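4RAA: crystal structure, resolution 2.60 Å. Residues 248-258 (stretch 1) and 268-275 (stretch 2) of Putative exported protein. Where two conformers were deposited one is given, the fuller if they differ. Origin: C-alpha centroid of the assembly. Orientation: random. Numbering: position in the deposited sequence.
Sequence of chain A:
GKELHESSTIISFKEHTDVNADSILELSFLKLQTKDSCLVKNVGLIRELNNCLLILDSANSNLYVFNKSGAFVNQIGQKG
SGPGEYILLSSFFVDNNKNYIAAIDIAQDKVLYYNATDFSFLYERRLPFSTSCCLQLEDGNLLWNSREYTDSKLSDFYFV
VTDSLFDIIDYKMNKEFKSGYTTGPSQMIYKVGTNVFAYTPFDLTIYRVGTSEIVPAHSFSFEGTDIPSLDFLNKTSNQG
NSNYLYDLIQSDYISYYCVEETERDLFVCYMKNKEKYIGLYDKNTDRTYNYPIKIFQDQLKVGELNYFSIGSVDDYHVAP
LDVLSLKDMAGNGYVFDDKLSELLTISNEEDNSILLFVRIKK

Stretch 1 (248-258) LIQSDYISYYC
Stretch 2 (268-275) VCYMKNKE

Two antiparallel strands of one chain pair through their backbones, and polar and apolar side-chain contacts extend the pairing from a turn to the helical residue Ile249, to Gln250 and to the loop residue Asp252. The strand holding Ile254 to Cys258 and the strand Val268 to Lys272 run at 168° between their N-to-C directions, their axes approaching to 4.4 Å; together the stretches bury 709 Å².

The register is firmest at the Cys258 end. Cys258 and Cys269 form a hydrogen-bonded pair (CA to CA 5.3 Å): Cys258 N donates to Cys269 O at 2.8 Å and 157°, while the return bond from Cys269 N to Cys258 O is weak, 3.1 Å and 127°. Next to them Tyr257 and Tyr270 form a non-hydrogen-bonded pair with CA atoms only 4.0 Å apart. Beyond it, Met271 N donates to Tyr256 O (2.9 Å, 152°), but Met271 O receives Ser255 N (2.9 Å, 146°), so the ladder shifts by a residue. The shift falls at Ser255, whose phi/psi of -68/-48 departs from the extended path between Ile254 (-78/113) and Tyr256 (-149/154). CA-H...O contacts add to the ladder, Tyr257 CA to Cys269 O at 3.2 Å and Val268 CA to Cys258 O at 3.4 Å.

Ile254, Tyr257, Tyr270 and Lys272 share one face. Tyr257 (chi1 86°, p) and Tyr270 (64°, p) meet at their CB atoms, 3.6 Å apart, and their side-chain ends then lead away from the opposing strand; both hydroxyls are hydrogen-bonded elsewhere in the structure. Ile254 CG2 lies 4.3 Å from Tyr270 CB, and Tyr257 CD2 4.3 Å from Val268 CG1. The other face carries Tyr256 (t), Cys258 (p), Cys269 (m) and Met271, a selenomethionine with chi1 m. Cys258 SG packs 3.6 Å from Cys269 CB, and Tyr256 CB lies 4.2 Å from Met271 CB, with Met271 CG oblique to the tyrosine ring.

After Lys272 the chain reverses in a type I' turn to Glu275, with Asn273 at 49/42 and Lys274 at 65/16; Lys272 N to Glu275 O (3.1 Å) and Glu275 N to Lys272 O (2.9 Å) close it. Asn273 (m) sends ND2 to Asp252 OD1 (m; 2.8 Å, 152°). Lys274, chi1 -40° and then t throughout, lays CG 3.7 Å from Ile249 CG2 and reaches Gln250 (m, m), where NZ makes a weak hydrogen bond to OE1 at 3.3 Å. Leu248 O accepts both Ser251 OG (2.6 Å; chi1 p) and Ser251 N (3.2 Å).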

# COMPACT_ATOMS: atom_id res chain seq x y z
N LEU A 248 -28.04 1.64 -28.49
CA LEU A 248 -27.10 0.68 -29.07
C LEU A 248 -27.75 -0.69 -29.32
O LEU A 248 -27.54 -1.29 -30.37
CB LEU A 248 -25.88 0.55 -28.16
CG LEU A 248 -24.75 -0.41 -28.54
CD1 LEU A 248 -24.29 -0.20 -29.96
CD2 LEU A 248 -23.58 -0.27 -27.58
N ILE A 249 -28.54 -1.15 -28.35
CA ILE A 249 -29.26 -2.44 -28.44
C ILE A 249 -30.35 -2.43 -29.54
O ILE A 249 -30.61 -3.46 -30.15
CB ILE A 249 -29.74 -2.88 -27.02
CG1 ILE A 249 -28.52 -3.39 -26.25
CG2 ILE A 249 -30.82 -3.96 -27.07
CD1 ILE A 249 -28.72 -3.63 -24.78
N GLN A 250 -30.94 -1.26 -29.80
CA GLN A 250 -31.93 -1.10 -30.88
C GLN A 250 -31.33 -1.19 -32.28
O GLN A 250 -32.07 -1.45 -33.23
CB GLN A 250 -32.69 0.24 -30.77
CG GLN A 250 -33.39 0.52 -29.45
CD GLN A 250 -34.32 -0.59 -29.00
OE1 GLN A 250 -34.29 -1.02 -27.85
NE2 GLN A 250 -35.12 -1.09 -29.93
N SER A 251 -30.02 -0.96 -32.42
CA SER A 251 -29.34 -0.97 -33.73
C SER A 251 -28.86 -2.36 -34.15
O SER A 251 -28.80 -3.29 -33.35
CB SER A 251 -28.14 -0.02 -33.73
OG SER A 251 -27.14 -0.46 -32.83
N ASP A 252 -28.50 -2.44 -35.44
CA ASP A 252 -27.93 -3.64 -36.04
C ASP A 252 -26.48 -3.88 -35.61
O ASP A 252 -25.98 -4.98 -35.84
CB ASP A 252 -28.00 -3.57 -37.58
CG ASP A 252 -29.44 -3.59 -38.12
OD1 ASP A 252 -30.27 -4.42 -37.66
OD2 ASP A 252 -29.73 -2.81 -39.04
N TYR A 253 -25.81 -2.88 -35.02
CA TYR A 253 -24.40 -2.98 -34.54
C TYR A 253 -24.19 -4.04 -33.45
O TYR A 253 -25.16 -4.57 -32.90
CB TYR A 253 -23.90 -1.64 -33.97
CG TYR A 253 -23.70 -0.51 -34.95
CD1 TYR A 253 -22.69 -0.57 -35.93
CD2 TYR A 253 -24.46 0.66 -34.86
CE1 TYR A 253 -22.47 0.49 -36.82
CE2 TYR A 253 -24.25 1.72 -35.74
CZ TYR A 253 -23.26 1.64 -36.71
OH TYR A 253 -23.08 2.71 -37.57
N ILE A 254 -22.93 -4.33 -33.15
CA ILE A 254 -22.55 -5.27 -32.08
C ILE A 254 -22.70 -4.53 -30.74
O ILE A 254 -21.94 -3.61 -30.44
CB ILE A 254 -21.12 -5.84 -32.23
CG1 ILE A 254 -21.06 -6.75 -33.47
CG2 ILE A 254 -20.71 -6.63 -30.99
CD1 ILE A 254 -19.67 -7.13 -33.92
N SER A 255 -23.67 -4.99 -29.95
CA SER A 255 -24.01 -4.42 -28.64
C SER A 255 -22.93 -4.62 -27.56
O SER A 255 -22.59 -3.69 -26.85
CB SER A 255 -25.36 -5.01 -28.17
OG SER A 255 -25.55 -4.80 -26.79
N TYR A 256 -22.45 -5.86 -27.45
CA TYR A 256 -21.47 -6.31 -26.46
C TYR A 256 -20.65 -7.43 -27.10
O TYR A 256 -21.14 -8.08 -28.01
CB TYR A 256 -22.22 -6.86 -25.23
CG TYR A 256 -21.46 -7.73 -24.22
CD1 TYR A 256 -21.27 -9.11 -24.43
CD2 TYR A 256 -21.00 -7.20 -23.01
CE1 TYR A 256 -20.60 -9.90 -23.49
CE2 TYR A 256 -20.34 -7.99 -22.06
CZ TYR A 256 -20.14 -9.33 -22.30
OH TYR A 256 -19.49 -10.08 -21.36
N TYR A 257 -19.41 -7.64 -26.64
CA TYR A 257 -18.62 -8.80 -27.07
C TYR A 257 -17.52 -9.11 -26.07
O TYR A 257 -16.86 -8.18 -25.61
CB TYR A 257 -18.05 -8.67 -28.50
CG TYR A 257 -16.71 -7.94 -28.65
CD1 TYR A 257 -16.65 -6.54 -28.73
CD2 TYR A 257 -15.51 -8.67 -28.72
CE1 TYR A 257 -15.41 -5.89 -28.86
CE2 TYR A 257 -14.28 -8.03 -28.86
CZ TYR A 257 -14.23 -6.64 -28.94
OH TYR A 257 -13.04 -6.02 -29.08
N CYS A 258 -17.37 -10.39 -25.71
CA CYS A 258 -16.29 -10.83 -24.80
C CYS A 258 -15.47 -11.89 -25.53
O CYS A 258 -15.98 -12.58 -26.40
CB CYS A 258 -16.85 -11.34 -23.47
SG CYS A 258 -17.57 -13.00 -23.49
N VAL A 268 -15.78 -16.26 -28.93
CA VAL A 268 -16.21 -14.87 -28.94
C VAL A 268 -17.72 -14.80 -28.72
O VAL A 268 -18.49 -15.08 -29.63
CB VAL A 268 -15.86 -14.16 -30.28
CG1 VAL A 268 -16.02 -12.65 -30.15
CG2 VAL A 268 -14.44 -14.50 -30.73
N CYS A 269 -18.15 -14.47 -27.50
CA CYS A 269 -19.58 -14.25 -27.23
C CYS A 269 -19.85 -12.80 -27.57
O CYS A 269 -18.99 -11.96 -27.33
CB CYS A 269 -19.96 -14.51 -25.79
SG CYS A 269 -19.71 -16.22 -25.32
N TYR A 270 -21.02 -12.54 -28.14
CA TYR A 270 -21.43 -11.18 -28.50
C TYR A 270 -22.95 -11.03 -28.60
O TYR A 270 -23.68 -12.02 -28.55
CB TYR A 270 -20.73 -10.73 -29.79
CG TYR A 270 -21.07 -11.51 -31.04
CD1 TYR A 270 -20.36 -12.66 -31.38
CD2 TYR A 270 -22.09 -11.09 -31.90
CE1 TYR A 270 -20.67 -13.39 -32.54
CE2 TYR A 270 -22.40 -11.80 -33.06
CZ TYR A 270 -21.69 -12.94 -33.39
OH TYR A 270 -22.00 -13.63 -34.53
N MSE A 271 -23.41 -9.78 -28.72
CA MSE A 271 -24.83 -9.45 -28.83
C MSE A 271 -25.10 -8.64 -30.07
O MSE A 271 -24.28 -7.80 -30.47
CB MSE A 271 -25.22 -8.71 -27.57
CG MSE A 271 -25.22 -9.64 -26.37
SE MSE A 271 -26.86 -9.28 -25.35
CE MSE A 271 -25.92 -9.23 -23.60
N LYS A 272 -26.25 -8.91 -30.69
CA LYS A 272 -26.66 -8.27 -31.95
C LYS A 272 -28.16 -8.42 -32.10
O LYS A 272 -28.69 -9.52 -31.90
CB LYS A 272 -25.97 -8.97 -33.13
CG LYS A 272 -26.19 -8.32 -34.51
CD LYS A 272 -25.79 -9.22 -35.68
CE LYS A 272 -26.73 -10.40 -35.91
NZ LYS A 272 -26.41 -11.10 -37.19
N ASN A 273 -28.84 -7.33 -32.47
CA ASN A 273 -30.30 -7.32 -32.61
C ASN A 273 -31.00 -7.94 -31.37
O ASN A 273 -31.94 -8.73 -31.51
CB ASN A 273 -30.73 -8.06 -33.90
CG ASN A 273 -30.16 -7.46 -35.18
OD1 ASN A 273 -29.43 -8.12 -35.91
ND2 ASN A 273 -30.51 -6.20 -35.47
N LYS A 274 -30.50 -7.61 -30.18
CA LYS A 274 -31.01 -8.12 -28.89
C LYS A 274 -30.86 -9.65 -28.64
O LYS A 274 -31.51 -10.17 -27.72
CB LYS A 274 -32.48 -7.72 -28.68
CG LYS A 274 -32.85 -6.30 -29.13
CD LYS A 274 -34.24 -5.90 -28.65
CE LYS A 274 -34.48 -4.42 -28.87
NZ LYS A 274 -35.75 -3.96 -28.25
N GLU A 275 -30.02 -10.36 -29.42
CA GLU A 275 -29.84 -11.84 -29.28
C GLU A 275 -28.37 -12.21 -29.06
O GLU A 275 -27.49 -11.59 -29.64
CB GLU A 275 -30.37 -12.58 -30.52
CG GLU A 275 -31.88 -12.47 -30.77
CD GLU A 275 -32.77 -13.15 -29.72
OE1 GLU A 275 -32.28 -13.92 -28.85
OE2 GLU A 275 -34.01 -12.92 -29.76